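Local coordinates for Lin1840 protein (PDB 4ZOC), which probably hydrolyses terminal, non-reducing beta-D-glucosyl residues with release of beta-D-glucose, as part of beta-1,2-glucan metabolism, at residues H567-R572 against R655-L660; Y645-T650 against R702-T707. The protein carries 2 engineered substitutions. All coordinates share one frame; numbering follows the deposited sequence.

In the fold
The centres of the two contacts lie about 11 Å apart on one small beta domain, and their segments alternate along the chain: 567-572, 645-650, 655-660, then 702-707. Contact 2 pairs strands 638-648 and 699-706 inside the five-stranded sheet of the fibronectin type III-like domain. Contact 1 uses the loop leading into edge strand 659-668, next to 638-648 in that sheet, to meet a loop of the glycosyl hydrolase family 3 C-terminal domain. A backbone hydrogen bond from E659 N to L646 O links the contacts, and R655 packs on D648. Sheet, interdomain seam and magnesium site thus adjoin, and both contacts touch the second subunit.

Contact 1: residues H567-R572 against R655-L660; sequences HLRTGR and RPVKEL. With BGC (beta-D-glucopyranose), chain E.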
ATOM      1  N   HIS A 567       2.461 -13.953   3.140  1.00  8.42           N
ATOM      2  CA  HIS A 567       1.703 -13.436   2.040  1.00  8.01           C
ATOM      3  C   HIS A 567       0.723 -14.469   1.447  1.00  7.95           C
ATOM      4  O   HIS A 567       0.880 -15.646   1.660  1.00  8.55           O
ATOM      5  CB  HIS A 567       2.642 -12.895   0.942  1.00  8.49           C
ATOM      6  CG  HIS A 567       3.473 -13.946   0.321  1.00 10.41           C
ATOM      7  ND1 HIS A 567       3.007 -14.773  -0.687  1.00 13.73           N
ATOM      8  CD2 HIS A 567       4.737 -14.354   0.582  1.00 12.24           C
ATOM      9  CE1 HIS A 567       3.955 -15.631  -1.025  1.00 11.00           C
ATOM     10  NE2 HIS A 567       5.001 -15.405  -0.269  1.00 12.25           N
ATOM     11  N   LEU A 568      -0.310 -13.956   0.774  1.00  7.46           N
ATOM     12  CA  LEU A 568      -1.242 -14.781   0.043  1.00  7.45           C
ATOM     13  C   LEU A 568      -0.676 -15.320  -1.254  1.00  7.21           C
ATOM     14  O   LEU A 568       0.250 -14.800  -1.864  1.00  7.48           O
ATOM     15  CB  LEU A 568      -2.559 -14.049  -0.216  1.00  6.82           C
ATOM     16  CG  LEU A 568      -3.251 -13.383   1.015  1.00  8.23           C
ATOM     17  CD1 LEU A 568      -4.619 -12.885   0.583  1.00  8.16           C
ATOM     18  CD2 LEU A 568      -3.386 -14.321   2.187  1.00  8.54           C
ATOM     19  N   ARG A 569      -1.258 -16.407  -1.698  1.00  8.12           N
ATOM     20  CA  ARG A 569      -0.781 -17.117  -2.843  1.00  8.06           C
ATOM     21  C   ARG A 569      -1.021 -16.457  -4.187  1.00  8.40           C
ATOM     22  O   ARG A 569      -0.217 -16.659  -5.088  1.00  8.09           O
ATOM     23  CB  ARG A 569      -1.346 -18.599  -2.828  1.00 10.68           C
ATOM     24  CG  ARG A 569      -0.548 -19.519  -3.710  1.00 15.78           C
ATOM     25  CD  ARG A 569      -0.491 -20.926  -3.112  1.00 18.12           C
ATOM     26  NE  ARG A 569       0.261 -21.793  -3.995  1.00 23.15           N
ATOM     27  CZ  ARG A 569      -0.258 -22.448  -5.037  1.00 22.90           C
ATOM     28  NH1 ARG A 569      -1.550 -22.362  -5.361  1.00 26.84           N
ATOM     29  NH2 ARG A 569       0.533 -23.175  -5.787  1.00 23.11           N
ATOM     30  N   THR A 570      -2.163 -15.739  -4.320  1.00  7.12           N
ATOM     31  CA  THR A 570      -2.731 -15.264  -5.536  1.00  7.77           C
ATOM     32  C   THR A 570      -3.311 -16.440  -6.370  1.00  8.22           C
ATOM     33  O   THR A 570      -3.043 -17.605  -6.103  1.00  8.55           O
ATOM     34  CB  THR A 570      -1.807 -14.386  -6.425  1.00  7.48           C
ATOM     35  OG1 THR A 570      -1.001 -15.217  -7.263  1.00  9.04           O
ATOM     36  CG2 THR A 570      -0.870 -13.484  -5.575  1.00  8.05           C
ATOM     37  N   GLY A 571      -4.089 -16.069  -7.376  1.00  6.86           N
ATOM     38  CA  GLY A 571      -4.580 -17.051  -8.342  1.00  8.73           C
ATOM     39  C   GLY A 571      -3.561 -17.529  -9.334  1.00  9.31           C
ATOM     40  O   GLY A 571      -3.833 -18.500 -10.041  1.00  9.24           O
ATOM     41  N   ARG A 572      -2.426 -16.809  -9.453  1.00  8.24           N
ATOM     42  CA  ARG A 572      -1.365 -17.099 -10.442  1.00  8.36           C
ATOM     43  C   ARG A 572       0.035 -16.999  -9.799  1.00  8.33           C
ATOM     44  O   ARG A 572       0.911 -16.241 -10.262  1.00  8.32           O
ATOM     45  CB  ARG A 572      -1.496 -16.199 -11.674  1.00  8.17           C
ATOM     46  CG  ARG A 572      -2.820 -16.348 -12.407  1.00 11.00           C
ATOM     47  CD  ARG A 572      -2.810 -15.411 -13.589  1.00 10.75           C
ATOM     48  NE  ARG A 572      -3.987 -15.677 -14.443  1.00 10.35           N
ATOM     49  CZ  ARG A 572      -4.055 -15.444 -15.726  1.00 11.62           C
ATOM     50  NH1 ARG A 572      -3.071 -14.819 -16.420  1.00  9.85           N
ATOM     51  NH2 ARG A 572      -5.183 -15.741 -16.311  1.00 12.74           N
ATOM     52  N   ARG A 655      -5.729 -17.878   2.769  1.00  8.79           N
ATOM     53  CA  ARG A 655      -4.872 -17.809   3.935  1.00  9.78           C
ATOM     54  C   ARG A 655      -3.397 -17.670   3.516  1.00  8.42           C
ATOM     55  O   ARG A 655      -2.985 -18.103   2.448  1.00 11.27           O
ATOM     56  CB  ARG A 655      -5.107 -19.024   4.879  1.00 11.15           C
ATOM     57  CG  ARG A 655      -6.552 -19.092   5.424  1.00 13.49           C
ATOM     58  CD  ARG A 655      -6.599 -19.261   6.969  1.00 16.65           C
ATOM     59  NE  ARG A 655      -6.033 -18.116   7.544  1.00 17.29           N
ATOM     60  CZ  ARG A 655      -5.040 -18.013   8.425  1.00 19.31           C
ATOM     61  NH1 ARG A 655      -4.643 -16.786   8.658  1.00 21.75           N
ATOM     62  NH2 ARG A 655      -4.499 -19.020   9.124  1.00 17.29           N
ATOM     63  N   PRO A 656      -2.559 -17.117   4.389  1.00  7.44           N
ATOM     64  CA  PRO A 656      -1.166 -16.925   4.018  1.00  9.27           C
ATOM     65  C   PRO A 656      -0.432 -18.244   3.746  1.00 11.74           C
ATOM     66  O   PRO A 656      -0.790 -19.297   4.301  1.00 11.60           O
ATOM     67  CB  PRO A 656      -0.533 -16.245   5.254  1.00 10.11           C
ATOM     68  CG  PRO A 656      -1.676 -15.980   6.195  1.00 11.73           C
ATOM     69  CD  PRO A 656      -2.949 -16.506   5.645  1.00  9.14           C
ATOM     70  N   VAL A 657       0.589 -18.193   2.893  1.00 10.63           N
ATOM     71  CA  VAL A 657       1.310 -19.398   2.527  1.00 10.83           C
ATOM     72  C   VAL A 657       2.041 -20.042   3.705  1.00 11.59           C
ATOM     73  O   VAL A 657       2.332 -21.258   3.699  1.00 11.55           O
ATOM     74  CB  VAL A 657       2.259 -19.170   1.357  1.00 10.01           C
ATOM     75  CG1 VAL A 657       1.447 -18.810   0.118  1.00 11.26           C
ATOM     76  CG2 VAL A 657       3.333 -18.123   1.650  1.00  9.70           C
ATOM     77  N   LYS A 658       2.346 -19.225   4.697  1.00 11.77           N
ATOM     78  CA  LYS A 658       2.886 -19.698   5.987  1.00 10.29           C
ATOM     79  C   LYS A 658       2.600 -18.628   7.056  1.00  9.49           C
ATOM     80  O   LYS A 658       2.610 -17.426   6.772  1.00  8.48           O
ATOM     81  CB  LYS A 658       4.469 -19.712   5.990  1.00 13.34           C
ATOM     82  CG  LYS A 658       5.118 -20.659   5.141  1.00 17.46           C
ATOM     83  CD  LYS A 658       6.604 -20.491   5.311  1.00 17.19           C
ATOM     84  CE  LYS A 658       7.375 -21.556   4.576  1.00 23.10           C
ATOM     85  NZ  LYS A 658       7.056 -21.999   3.211  1.00 25.70           N
ATOM     86  N   GLU A 659       2.476 -19.100   8.304  1.00  8.59           N
ATOM     87  CA  GLU A 659       2.473 -18.210   9.426  1.00  7.95           C
ATOM     88  C   GLU A 659       3.322 -18.805  10.521  1.00  8.02           C
ATOM     89  O   GLU A 659       3.144 -20.014  10.833  1.00  7.01           O
ATOM     90  CB  GLU A 659       1.055 -18.008   9.944  1.00  8.07           C
ATOM     91  CG  GLU A 659       0.075 -17.342   9.009  1.00  9.55           C
ATOM     92  CD  GLU A 659      -1.321 -17.234   9.647  1.00 13.33           C
ATOM     93  OE1 GLU A 659      -1.880 -18.191  10.186  1.00 11.88           O
ATOM     94  OE2 GLU A 659      -1.850 -16.149   9.646  1.00 16.27           O
ATOM     95  N   LEU A 660       4.175 -18.008  11.161  1.00  6.97           N
ATOM     96  CA  LEU A 660       4.926 -18.500  12.285  1.00  8.14           C
ATOM     97  C   LEU A 660       4.013 -18.772  13.475  1.00 10.06           C
ATOM     98  O   LEU A 660       3.183 -17.905  13.815  1.00 10.17           O
ATOM     99  CB  LEU A 660       5.984 -17.477  12.768  1.00  9.04           C
ATOM    100  CG  LEU A 660       7.014 -17.908  13.779  1.00  8.42           C
ATOM    101  CD1 LEU A 660       8.007 -18.913  13.189  1.00  9.43           C
ATOM    102  CD2 LEU A 660       7.696 -16.647  14.339  1.00  8.32           C
TER
HETATM  103  C2  BGC E 803      -3.238 -15.935 -21.334  1.00 20.56           C
HETATM  104  C3  BGC E 803      -3.864 -15.556 -19.963  1.00 16.62           C
HETATM  105  C4  BGC E 803      -4.247 -14.060 -19.907  1.00 15.60           C
HETATM  106  C5  BGC E 803      -5.137 -13.770 -21.100  1.00 17.34           C
HETATM  107  C6  BGC E 803      -5.444 -12.299 -21.248  1.00 19.96           C
HETATM  108  C1  BGC E 803      -4.180 -15.575 -22.464  1.00 19.45           C
HETATM  109  O1  BGC E 803      -3.514 -15.806 -23.710  1.00 20.90           O
HETATM  110  O2  BGC E 803      -2.923 -17.326 -21.500  1.00 24.20           O
HETATM  111  O3  BGC E 803      -2.904 -15.838 -18.924  1.00 18.72           O
HETATM  112  O4  BGC E 803      -4.913 -13.632 -18.671  1.00 14.52           O
HETATM  113  O5  BGC E 803      -4.556 -14.213 -22.360  1.00 20.13           O
HETATM  114  O6  BGC E 803      -4.232 -11.509 -21.308  1.00 21.77           O
HETATM  115  O   HOH W   1      -3.378 -17.653  -0.192  1.00 13.37           O
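H567 and V657 meet through both backbone and side chain. V657 N donates to H567 O across 2.8 Å in a nearly straight bond (164°), while its CG2 methyl lies over one face of the imidazole, 3.9 Å from the ring centroid and displaced toward CE1 and NE2: a CH-pi contact. The ring, at the exposed rim, swings back to this methyl because CG sits between the backbone N and the carbonyl carbon (chi1 65°). ND1 then donates in the ring plane to L568 O at 3.0 Å, reaching it from above the carbonyl plane, which fixes the ring's rotation. Close packing continues at L568, whose CD2 rests 3.6 Å from R655 C, on the peptide leading into P656. Within 655-660, R655 forms an end-on, two-nitrogen salt bridge with E659.

The packing is looser where a water accepts from R569 N and donates to R655 O at 2.7 Å. R569 meets V657 CG1 with its backbone N and its CB, the latter at 4.1 Å, and sends its NH1 to N279 O of the second subunit. R572 leaves this contact altogether: its NH1 donates to O3 of the glucose at 2.7 Å, and its NE forms a salt bridge with E276 of the second subunit. The whole is an interdomain seam whose loop contributes R572 to a glucose pocket that also holds W271 and E473 of the second subunit.

Contact 2: residues Y645-T650 against R702-T707; sequences YLQDVT and RVFVGT. With MG (magnesium ion), chain D.
R702 and Q647 face each other as a hydrogen-bonded antiparallel pair, their side chains running side by side. R702 can be followed outward from CB, which lies beside the Q647 side chain. With CG anti to the carbonyl carbon (chi1 -63°) and the chain extended to NE, it is laid along Q647. CG passes V649 CG2 at 3.9 Å, and CD touches Q647 OE1 at 3.4 Å. Beyond NE, which has a weak, long ion pair with E716, CZ lies under V649 CG2 at 3.7 Å; that methyl covers one guanidinium face, over its centre. At the tip NH1 donates to Q647 OE1 at 2.9 Å, reaching the oxygen from above the amide plane, while OE1 stays near the guanidinium plane. The two planes are turned 57° apart. NH1 also donates to a water, and NH2 lies near V649 CG1.

Further along this face, F704 turns its ring edge to Q647 CB, with CE1 3.7 Å away, and Y645 CB packs on CD1 of the same ring; K658 makes a cation-pi contact with F704. On the other face, L646 CD1 meets V703 CG2 at 3.5 Å across a non-hydrogen-bonded pair. Where strand 638-648 ends, D648 OD1 (2.0 Å) and T650 O bind magnesium, and four waters complete its six ligands. This is regular antiparallel pairing of neighbouring strands in the sheet of the fibronectin type III-like domain, with a magnesium site where one strand ends.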
ATOM      1  N   TYR A 645       6.134 -23.137  11.326  1.00  8.02           N
ATOM      2  CA  TYR A 645       5.105 -22.478  10.585  1.00  7.24           C
ATOM      3  C   TYR A 645       3.939 -23.410  10.239  1.00  7.92           C
ATOM      4  O   TYR A 645       4.088 -24.644  10.050  1.00  9.59           O
ATOM      5  CB  TYR A 645       5.712 -21.893   9.303  1.00  6.52           C
ATOM      6  CG  TYR A 645       6.842 -20.911   9.471  1.00  5.08           C
ATOM      7  CD1 TYR A 645       8.132 -21.353   9.610  1.00  7.38           C
ATOM      8  CD2 TYR A 645       6.616 -19.555   9.361  1.00  6.02           C
ATOM      9  CE1 TYR A 645       9.203 -20.473   9.730  1.00  8.09           C
ATOM     10  CE2 TYR A 645       7.650 -18.631   9.548  1.00  6.50           C
ATOM     11  CZ  TYR A 645       8.921 -19.091   9.713  1.00  8.04           C
ATOM     12  OH  TYR A 645       9.958 -18.239   9.856  1.00  8.14           O
ATOM     13  N   LEU A 646       2.776 -22.838  10.214  1.00  8.87           N
ATOM     14  CA  LEU A 646       1.597 -23.500   9.741  1.00  9.96           C
ATOM     15  C   LEU A 646       0.968 -22.801   8.467  1.00  9.02           C
ATOM     16  O   LEU A 646       0.968 -21.537   8.329  1.00 11.52           O
ATOM     17  CB  LEU A 646       0.598 -23.479  10.847  1.00 13.47           C
ATOM     18  CG  LEU A 646      -0.303 -24.683  11.043  1.00 16.52           C
ATOM     19  CD1 LEU A 646       0.554 -25.979  11.145  1.00 14.51           C
ATOM     20  CD2 LEU A 646      -1.105 -24.376  12.296  1.00 13.67           C
ATOM     21  N   GLN A 647       0.483 -23.617   7.532  1.00  8.84           N
ATOM     22  CA  GLN A 647      -0.292 -23.211   6.445  1.00  9.22           C
ATOM     23  C   GLN A 647      -1.667 -23.919   6.422  1.00  9.78           C
ATOM     24  O   GLN A 647      -1.732 -25.139   6.550  1.00 12.14           O
ATOM     25  CB  GLN A 647       0.397 -23.495   5.132  1.00 10.07           C
ATOM     26  CG  GLN A 647      -0.419 -23.079   3.905  1.00 10.42           C
ATOM     27  CD  GLN A 647       0.215 -23.469   2.573  1.00 12.10           C
ATOM     28  OE1 GLN A 647       1.079 -24.327   2.496  1.00 14.59           O
ATOM     29  NE2 GLN A 647      -0.202 -22.785   1.509  1.00 14.35           N
ATOM     30  N   ASP A 648      -2.741 -23.143   6.219  1.00  9.01           N
ATOM     31  CA  ASP A 648      -4.074 -23.612   5.943  1.00  7.99           C
ATOM     32  C   ASP A 648      -4.247 -23.650   4.419  1.00  9.38           C
ATOM     33  O   ASP A 648      -4.400 -22.608   3.798  1.00  9.34           O
ATOM     34  CB  ASP A 648      -5.085 -22.711   6.638  1.00  9.77           C
ATOM     35  CG  ASP A 648      -6.484 -23.270   6.674  1.00 10.18           C
ATOM     36  OD1 ASP A 648      -6.792 -24.298   5.995  1.00 10.13           O
ATOM     37  OD2 ASP A 648      -7.297 -22.635   7.398  1.00 12.76           O
ATOM     38  N   VAL A 649      -4.259 -24.837   3.837  1.00  9.03           N
ATOM     39  CA  VAL A 649      -4.101 -24.976   2.388  1.00  9.61           C
ATOM     40  C   VAL A 649      -5.336 -24.485   1.590  1.00 10.58           C
ATOM     41  O   VAL A 649      -5.219 -23.804   0.545  1.00 10.18           O
ATOM     42  CB  VAL A 649      -3.738 -26.424   2.041  1.00  9.78           C
ATOM     43  CG1 VAL A 649      -3.683 -26.581   0.593  1.00 11.12           C
ATOM     44  CG2 VAL A 649      -2.393 -26.823   2.637  1.00 11.64           C
ATOM     45  N   THR A 650      -6.499 -24.788   2.143  1.00  9.98           N
ATOM     46  CA  THR A 650      -7.783 -24.357   1.595  1.00 10.94           C
ATOM     47  C   THR A 650      -8.655 -23.831   2.709  1.00 10.94           C
ATOM     48  O   THR A 650      -8.830 -24.479   3.729  1.00  8.92           O
ATOM     49  CB  THR A 650      -8.505 -25.533   0.922  1.00  9.59           C
ATOM     50  OG1 THR A 650      -7.606 -26.169   0.003  1.00 12.15           O
ATOM     51  CG2 THR A 650      -9.749 -25.066   0.158  1.00 10.81           C
ATOM     52  N   ARG A 702      -0.342 -27.654   6.316  1.00 11.03           N
ATOM     53  CA  ARG A 702       1.064 -27.986   6.253  1.00 10.20           C
ATOM     54  C   ARG A 702       1.795 -27.407   7.414  1.00  9.78           C
ATOM     55  O   ARG A 702       1.522 -26.323   7.840  1.00  9.52           O
ATOM     56  CB  ARG A 702       1.703 -27.473   4.964  1.00 10.82           C
ATOM     57  CG  ARG A 702       1.098 -28.123   3.729  1.00 12.90           C
ATOM     58  CD  ARG A 702       1.860 -27.683   2.516  1.00 17.41           C
ATOM     59  NE  ARG A 702       1.169 -28.226   1.375  1.00 21.73           N
ATOM     60  CZ  ARG A 702       0.530 -27.534   0.427  1.00 21.92           C
ATOM     61  NH1 ARG A 702       0.466 -26.204   0.426  1.00 23.08           N
ATOM     62  NH2 ARG A 702      -0.073 -28.189  -0.544  1.00 21.43           N
ATOM     63  N   VAL A 703       2.787 -28.132   7.872  1.00 10.71           N
ATOM     64  CA  VAL A 703       3.588 -27.842   9.038  1.00 11.67           C
ATOM     65  C   VAL A 703       5.023 -27.779   8.533  1.00 12.97           C
ATOM     66  O   VAL A 703       5.507 -28.719   7.881  1.00 11.83           O
ATOM     67  CB  VAL A 703       3.473 -28.969  10.145  1.00 13.59           C
ATOM     68  CG1 VAL A 703       4.282 -28.550  11.377  1.00 18.24           C
ATOM     69  CG2 VAL A 703       2.026 -29.154  10.601  1.00 15.46           C
ATOM     70  N   PHE A 704       5.686 -26.641   8.763  1.00 10.49           N
ATOM     71  CA  PHE A 704       7.027 -26.390   8.295  1.00 10.08           C
ATOM     72  C   PHE A 704       7.931 -26.214   9.483  1.00 10.51           C
ATOM     73  O   PHE A 704       7.695 -25.351  10.383  1.00 10.39           O
ATOM     74  CB  PHE A 704       7.126 -25.113   7.434  1.00 10.52           C
ATOM     75  CG  PHE A 704       6.107 -25.022   6.322  1.00 12.48           C
ATOM     76  CD1 PHE A 704       4.806 -24.573   6.573  1.00 10.46           C
ATOM     77  CD2 PHE A 704       6.480 -25.333   5.019  1.00 11.90           C
ATOM     78  CE1 PHE A 704       3.906 -24.450   5.552  1.00 16.98           C
ATOM     79  CE2 PHE A 704       5.577 -25.210   3.989  1.00 13.54           C
ATOM     80  CZ  PHE A 704       4.274 -24.777   4.250  1.00 11.92           C
ATOM     81  N   VAL A 705       9.000 -26.980   9.509  1.00  9.39           N
ATOM     82  CA  VAL A 705       9.908 -26.906  10.637  1.00 10.46           C
ATOM     83  C   VAL A 705      11.292 -26.540  10.071  1.00  9.64           C
ATOM     84  O   VAL A 705      11.838 -27.223   9.190  1.00 10.45           O
ATOM     85  CB  VAL A 705      10.021 -28.236  11.382  1.00 11.18           C
ATOM     86  CG1 VAL A 705      10.983 -28.044  12.551  1.00 12.93           C
ATOM     87  CG2 VAL A 705       8.659 -28.661  11.923  1.00 11.85           C
ATOM     88  N   GLY A 706      11.900 -25.496  10.598  1.00 11.95           N
ATOM     89  CA  GLY A 706      13.226 -25.182  10.089  1.00 11.73           C
ATOM     90  C   GLY A 706      13.870 -24.005  10.788  1.00  9.93           C
ATOM     91  O   GLY A 706      13.548 -23.687  11.927  1.00 13.62           O
ATOM     92  N   THR A 707      14.750 -23.330  10.053  1.00  9.86           N
ATOM     93  CA  THR A 707      15.623 -22.304  10.644  1.00 10.08           C
ATOM     94  C   THR A 707      15.521 -20.893   9.974  1.00 10.06           C
ATOM     95  O   THR A 707      16.304 -19.993  10.297  1.00  9.40           O
ATOM     96  CB  THR A 707      17.098 -22.735  10.601  1.00 10.92           C
ATOM     97  OG1 THR A 707      17.443 -23.058   9.229  1.00 11.18           O
ATOM     98  CG2 THR A 707      17.332 -23.969  11.476  1.00 10.74           C
TER
HETATM   99 MG    MG D 802      -8.491 -25.292   5.660  1.00 11.45          MG
HETATM  100  O   HOH W   2      -0.805 -24.312  -1.443  1.00 22.71           O
HETATM  101  O   HOH W   3      -9.601 -23.806   6.668  1.00  8.75           O
HETATM  102  O   HOH W   4      -7.307 -26.657   4.598  1.00 11.36           O
HETATM  103  O   HOH W   5      -8.435 -26.358   7.374  1.00  8.72           O
HETATM  104  O   HOH W   6     -10.295 -26.293   5.069  1.00 11.25           O